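One contact in two related proteins. Structure 1 is putative ABC transporter subunit, substrate-binding component from Rhodopseudomonas palustris, which probably serves as the periplasmic solute-binding component of an ABC transporter, capturing benzoate derivatives such as 4-hydroxybenzoate for uptake: PDB 4EVS (chain A, 1.45 Å), residues Y75-Y80 and V100-A105. Structure 2 is extracellular ligand-binding receptor from Rhodopseudomonas palustris: PDB 4F06 (chain B, 1.30 Å), residues Y75-Y80 and V100-A105. Both blocks share one frame: the second was fitted to the first on N, CA, C and O of the twelve residues, RMSD 0.11 Å. Numbering follows each deposited sequence.

Structure 1 (4EVS); sequences YIAGLY and VVLNAA. With PHB (p-hydroxybenzoic acid), chain C.
With CG anti to the carbonyl carbon (chi1 -49°) and CD1 extended beyond it (chi2 178°), Leu102 reaches back along strand 75-78, setting CD1 4.0 Å from Ala77 CB and CG against the backbone of Gly78. Asn103 and Tyr80 both turn CG anti to the backbone N, and their side chains run side by side, ring and amide planes 20° apart. The amide ND2 donates to Tyr80 O at 2.9 Å, in the carbonyl plane and on a lone pair, which helps to set the rotation of the amide. Strands 75-78 and 99-101 are parallel neighbours in the six-stranded sheet of one lobe of this periplasmic binding protein, joined by Gly78 N to Val100 O (3.0 Å); the pairing continues one residue past the strand with Leu102 N to Gly78 O (2.8 Å). Beyond, the chains form part of the ligand pocket: p-hydroxybenzoic acid lies over one face of the Tyr80 ring, Tyr80 OH bonds to Ala204 O, and Ala105 N grips the carboxyl oxygen O2' at 2.9 Å.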
loop_
_atom_site.group_PDB
_atom_site.type_symbol
_atom_site.label_atom_id
_atom_site.label_comp_id
_atom_site.label_asym_id
_atom_site.label_seq_id
_atom_site.Cartn_x
_atom_site.Cartn_y
_atom_site.Cartn_z
ATOM N N TYR A 75 -1.310 -3.896 20.778
ATOM C CA TYR A 75 -1.619 -3.593 19.384
ATOM C C TYR A 75 -0.610 -4.289 18.510
ATOM O O TYR A 75 0.556 -4.445 18.896
ATOM C CB TYR A 75 -1.582 -2.065 19.110
ATOM C CG TYR A 75 -2.524 -1.297 20.005
ATOM C CD1 TYR A 75 -2.125 -0.836 21.255
ATOM C CD2 TYR A 75 -3.848 -1.058 19.613
ATOM C CE1 TYR A 75 -3.020 -0.197 22.093
ATOM C CE2 TYR A 75 -4.744 -0.387 20.465
ATOM C CZ TYR A 75 -4.324 0.013 21.694
ATOM O OH TYR A 75 -5.264 0.614 22.513
ATOM N N ILE A 76 -1.084 -4.718 17.338
ATOM C CA ILE A 76 -0.243 -5.198 16.253
ATOM C C ILE A 76 -0.399 -4.234 15.089
ATOM O O ILE A 76 -1.507 -3.730 14.831
ATOM C CB ILE A 76 -0.666 -6.622 15.795
ATOM C CG1 ILE A 76 -0.264 -7.605 16.889
ATOM C CG2 ILE A 76 -0.009 -7.057 14.472
ATOM C CD1 ILE A 76 -0.846 -8.992 16.782
ATOM N N ALA A 77 0.667 -4.020 14.346
ATOM C CA ALA A 77 0.603 -3.173 13.162
ATOM C C ALA A 77 1.509 -3.735 12.096
ATOM O O ALA A 77 2.448 -4.472 12.363
ATOM C CB ALA A 77 1.010 -1.734 13.498
ATOM N N GLY A 78 1.216 -3.384 10.861
ATOM C CA GLY A 78 2.090 -3.716 9.760
ATOM C C GLY A 78 1.384 -4.538 8.722
ATOM O O GLY A 78 0.279 -4.196 8.251
ATOM N N LEU A 79 2.050 -5.640 8.381
ATOM C CA LEU A 79 1.611 -6.659 7.422
ATOM C C LEU A 79 1.687 -6.171 5.989
ATOM O O LEU A 79 0.749 -5.556 5.443
ATOM C CB LEU A 79 0.220 -7.187 7.768
ATOM C CG LEU A 79 0.093 -7.973 9.074
ATOM C CD1 LEU A 79 1.002 -9.258 9.072
ATOM C CD2 LEU A 79 0.308 -7.182 10.398
ATOM N N TYR A 80 2.815 -6.476 5.363
ATOM C CA TYR A 80 3.069 -6.075 3.999
ATOM C C TYR A 80 2.163 -6.875 3.057
ATOM O O TYR A 80 1.528 -6.305 2.192
ATOM C CB TYR A 80 4.529 -6.263 3.640
ATOM C CG TYR A 80 4.892 -5.669 2.280
ATOM C CD1 TYR A 80 4.732 -4.309 2.048
ATOM C CD2 TYR A 80 5.370 -6.450 1.253
ATOM C CE1 TYR A 80 5.082 -3.743 0.864
ATOM C CE2 TYR A 80 5.686 -5.885 0.029
ATOM C CZ TYR A 80 5.530 -4.526 -0.171
ATOM O OH TYR A 80 5.821 -3.921 -1.399
ATOM N N VAL A 100 -3.549 -2.691 13.132
ATOM C CA VAL A 100 -3.557 -1.567 12.224
ATOM C C VAL A 100 -2.752 -1.995 11.003
ATOM O O VAL A 100 -1.523 -2.150 11.076
ATOM C CB VAL A 100 -2.948 -0.301 12.853
ATOM C CG1 VAL A 100 -3.063 0.880 11.944
ATOM C CG2 VAL A 100 -3.626 0.005 14.160
ATOM N N VAL A 101 -3.429 -2.219 9.881
ATOM C CA VAL A 101 -2.811 -2.704 8.652
ATOM C C VAL A 101 -2.163 -1.544 7.900
ATOM O O VAL A 101 -2.825 -0.547 7.584
ATOM C CB VAL A 101 -3.829 -3.449 7.775
ATOM C CG1 VAL A 101 -3.225 -3.758 6.425
ATOM C CG2 VAL A 101 -4.346 -4.726 8.465
ATOM N N LEU A 102 -0.863 -1.664 7.664
ATOM C CA LEU A 102 -0.061 -0.600 7.047
ATOM C C LEU A 102 0.326 -0.852 5.603
ATOM O O LEU A 102 1.042 -0.055 5.001
ATOM C CB LEU A 102 1.197 -0.349 7.884
ATOM C CG LEU A 102 1.047 -0.159 9.423
ATOM C CD1 LEU A 102 2.407 0.030 10.134
ATOM C CD2 LEU A 102 0.038 0.928 9.776
ATOM N N ASN A 103 -0.115 -1.970 5.051
ATOM C CA ASN A 103 0.022 -2.176 3.609
ATOM C C ASN A 103 -1.040 -3.096 3.015
ATOM O O ASN A 103 -1.826 -2.665 2.176
ATOM C CB ASN A 103 1.397 -2.637 3.204
ATOM C CG ASN A 103 1.568 -2.544 1.690
ATOM O OD1 ASN A 103 1.730 -1.442 1.156
ATOM N ND2 ASN A 103 1.499 -3.681 1.003
ATOM N N ALA A 104 -1.049 -4.368 3.429
ATOM C CA ALA A 104 -1.866 -5.429 2.837
ATOM C C ALA A 104 -3.212 -4.857 2.351
ATOM O O ALA A 104 -3.984 -4.347 3.142
ATOM C CB ALA A 104 -2.105 -6.536 3.830
ATOM N N ALA A 105 -3.454 -4.974 1.037
ATOM C CA ALA A 105 -4.410 -4.146 0.310
ATOM C C ALA A 105 -5.636 -4.866 -0.225
ATOM O O ALA A 105 -6.441 -4.244 -0.905
ATOM C CB ALA A 105 -3.649 -3.420 -0.808
HETATM C "C1'" PHB C . -0.502 -7.214 -0.654
HETATM O "O1'" PHB C . -0.030 -8.384 -0.564
HETATM O "O2'" PHB C . -1.681 -6.912 -0.283
HETATM C C1 PHB C . 0.346 -6.175 -1.310
HETATM C C2 PHB C . 1.713 -6.268 -1.296
HETATM C C3 PHB C . 2.476 -5.314 -1.946
HETATM C C4 PHB C . 1.888 -4.202 -2.550
HETATM C C5 PHB C . 0.502 -4.075 -2.506
HETATM C C6 PHB C . -0.249 -5.070 -1.896
HETATM O O4 PHB C . 2.675 -3.275 -3.165
#

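Structure 2 (4F06); sequences YLAGLY and VVMNAA. With PHB (p-hydroxybenzoic acid), chain D.
Selenomethionine Met102 holds CG anti to the carbonyl carbon (chi1 -64°) and stays extended through SE to CE (chi3 169°), running back along strand 75-78 until CE lies 3.7 Å from Ala77 CB. On the way SE passes over the backbone N of Gly78 at 3.8 Å. Asn103 and Tyr80 have CG anti to the backbone N, and their side chains run side by side, ring and amide planes 18° apart. The amide ND2 donates to Tyr80 O at 2.9 Å, in the carbonyl plane and on a lone pair, which helps to set the rotation of the amide. Gly78 N to Val100 O (3.0 Å) joins the parallel strands, and the pairing continues one residue past the strand with Met102 N to Gly78 O (2.8 Å). In the pocket, to which Tyr80, Asn103, Ala104 and Ala105 all belong, p-hydroxybenzoic acid lies over one face of the Tyr80 ring, Tyr80 OH bonds to Ala204 O, and Ala105 N grips the carboxyl oxygen O1' at 3.0 Å.

How the two compare
At the first exchange, Ile76(A) against Leu76(B), which comes close to neither the other segment nor the ligand, CG2 of Ile76(A) and CD2 of Leu76(B) each lack a counterpart in the other side chain. The second exchange lies in the contact itself. Between Leu102(A) and Met102(B) chi1 goes from -49° to -64°, yet SE of Met102(B) falls 0.5 Å from CD1 of Leu102(A) after superposition. CB stays 4.0 Å from O of Gly78(A) or Gly78(B), and CG keeps its touch on O of Val100(A) or Val100(B), so the exchange alters the end of the side chain. Tyr80(A), Val100(A), Val101(A), Asn103(A) and their counterparts in B keep their places. The bond from Asn103(A) ND2 to Tyr80(A) O is found again from Asn103(B) ND2 to Tyr80(B) O, and p-hydroxybenzoic acid is bound here in both. The touch on Ala77(A) or Ala77(B) is kept as well, but CE of Met102(B) has no counterpart in Leu102(A): the unbranched chain carries one atom further along the strand.

Structure 2 (4F06)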
loop_
_atom_site.group_PDB
_atom_site.type_symbol
_atom_site.label_atom_id
_atom_site.label_comp_id
_atom_site.label_asym_id
_atom_site.label_seq_id
_atom_site.Cartn_x
_atom_site.Cartn_y
_atom_site.Cartn_z
ATOM N N TYR B 75 -1.278 -3.819 20.846
ATOM C CA TYR B 75 -1.657 -3.534 19.455
ATOM C C TYR B 75 -0.662 -4.239 18.553
ATOM O O TYR B 75 0.515 -4.344 18.906
ATOM C CB TYR B 75 -1.590 -2.013 19.159
ATOM C CG TYR B 75 -2.541 -1.231 20.040
ATOM C CD1 TYR B 75 -3.899 -1.099 19.698
ATOM C CD2 TYR B 75 -2.109 -0.748 21.265
ATOM C CE1 TYR B 75 -4.795 -0.491 20.576
ATOM C CE2 TYR B 75 -2.982 -0.131 22.139
ATOM C CZ TYR B 75 -4.321 -0.025 21.810
ATOM O OH TYR B 75 -5.271 0.533 22.662
ATOM N N LEU B 76 -1.173 -4.681 17.404
ATOM C CA LEU B 76 -0.304 -5.187 16.324
ATOM C C LEU B 76 -0.429 -4.211 15.135
ATOM O O LEU B 76 -1.422 -3.460 15.014
ATOM C CB LEU B 76 -0.759 -6.596 15.862
ATOM C CG LEU B 76 -0.408 -7.706 16.851
ATOM C CD1 LEU B 76 -1.250 -8.941 16.582
ATOM C CD2 LEU B 76 1.079 -8.036 16.732
ATOM N N ALA B 77 0.559 -4.234 14.260
ATOM C CA ALA B 77 0.551 -3.318 13.125
ATOM C C ALA B 77 1.446 -3.851 12.035
ATOM O O ALA B 77 2.336 -4.679 12.291
ATOM C CB ALA B 77 1.056 -1.925 13.519
ATOM N N GLY B 78 1.221 -3.365 10.815
ATOM C CA GLY B 78 2.149 -3.640 9.715
ATOM C C GLY B 78 1.487 -4.472 8.657
ATOM O O GLY B 78 0.371 -4.147 8.196
ATOM N N LEU B 79 2.155 -5.579 8.309
ATOM C CA LEU B 79 1.659 -6.633 7.389
ATOM C C LEU B 79 1.735 -6.168 5.951
ATOM O O LEU B 79 0.779 -5.584 5.389
ATOM C CB LEU B 79 0.272 -7.204 7.778
ATOM C CG LEU B 79 0.187 -7.988 9.098
ATOM C CD1 LEU B 79 1.075 -9.242 9.026
ATOM C CD2 LEU B 79 0.449 -7.156 10.346
ATOM N N TYR B 80 2.880 -6.435 5.339
ATOM C CA TYR B 80 3.070 -6.062 3.949
ATOM C C TYR B 80 2.160 -6.892 3.003
ATOM O O TYR B 80 1.479 -6.331 2.128
ATOM C CB TYR B 80 4.539 -6.246 3.554
ATOM C CG TYR B 80 4.888 -5.603 2.234
ATOM C CD1 TYR B 80 4.766 -4.217 2.071
ATOM C CD2 TYR B 80 5.323 -6.377 1.144
ATOM C CE1 TYR B 80 5.058 -3.617 0.844
ATOM C CE2 TYR B 80 5.665 -5.788 -0.082
ATOM C CZ TYR B 80 5.514 -4.413 -0.223
ATOM O OH TYR B 80 5.775 -3.754 -1.413
ATOM N N VAL B 100 -3.488 -2.682 13.172
ATOM C CA VAL B 100 -3.495 -1.575 12.216
ATOM C C VAL B 100 -2.702 -1.995 10.984
ATOM O O VAL B 100 -1.478 -2.129 11.020
ATOM C CB VAL B 100 -2.853 -0.327 12.861
ATOM C CG1 VAL B 100 -2.934 0.823 11.857
ATOM C CG2 VAL B 100 -3.595 0.047 14.150
ATOM N N VAL B 101 -3.421 -2.298 9.910
ATOM C CA VAL B 101 -2.793 -2.786 8.695
ATOM C C VAL B 101 -2.187 -1.591 7.967
ATOM O O VAL B 101 -2.888 -0.621 7.639
ATOM C CB VAL B 101 -3.809 -3.538 7.796
ATOM C CG1 VAL B 101 -3.230 -3.887 6.436
ATOM C CG2 VAL B 101 -4.264 -4.800 8.516
HETATM N N MSE B 102 -0.881 -1.692 7.676
HETATM C CA MSE B 102 -0.136 -0.602 7.086
HETATM C C MSE B 102 0.300 -0.875 5.660
HETATM O O MSE B 102 1.047 -0.080 5.080
HETATM C CB MSE B 102 1.056 -0.244 7.940
HETATM C CG MSE B 102 0.725 0.291 9.323
HETATM SE SE MSE B 102 2.306 0.300 10.480
HETATM C CE MSE B 102 1.604 1.346 11.954
ATOM N N ASN B 103 -0.141 -1.982 5.072
ATOM C CA ASN B 103 0.028 -2.152 3.629
ATOM C C ASN B 103 -1.029 -3.080 3.030
ATOM O O ASN B 103 -1.817 -2.650 2.159
ATOM C CB ASN B 103 1.429 -2.636 3.198
ATOM C CG ASN B 103 1.592 -2.534 1.706
ATOM O OD1 ASN B 103 1.714 -1.424 1.168
ATOM N ND2 ASN B 103 1.533 -3.665 1.003
ATOM N N ALA B 104 -1.039 -4.358 3.447
ATOM C CA ALA B 104 -1.830 -5.418 2.759
ATOM C C ALA B 104 -3.175 -4.854 2.322
ATOM O O ALA B 104 -3.965 -4.348 3.149
ATOM C CB ALA B 104 -2.029 -6.549 3.729
ATOM N N ALA B 105 -3.500 -5.007 1.024
ATOM C CA ALA B 105 -4.430 -4.091 0.351
ATOM C C ALA B 105 -5.659 -4.838 -0.209
ATOM O O ALA B 105 -6.468 -4.251 -0.942
ATOM C CB ALA B 105 -3.699 -3.369 -0.767
HETATM C "C1'" PHB D . -0.491 -7.153 -0.677
HETATM O "O1'" PHB D . -1.641 -6.885 -0.301
HETATM O "O2'" PHB D . 0.004 -8.329 -0.598
HETATM C C1 PHB D . 0.314 -6.056 -1.300
HETATM C C2 PHB D . -0.331 -4.966 -1.915
HETATM C C3 PHB D . 0.404 -3.982 -2.533
HETATM C C4 PHB D . 1.779 -4.070 -2.590
HETATM C C5 PHB D . 2.429 -5.135 -2.001
HETATM C C6 PHB D . 1.713 -6.142 -1.365
HETATM O O4 PHB D . 2.540 -3.157 -3.226
#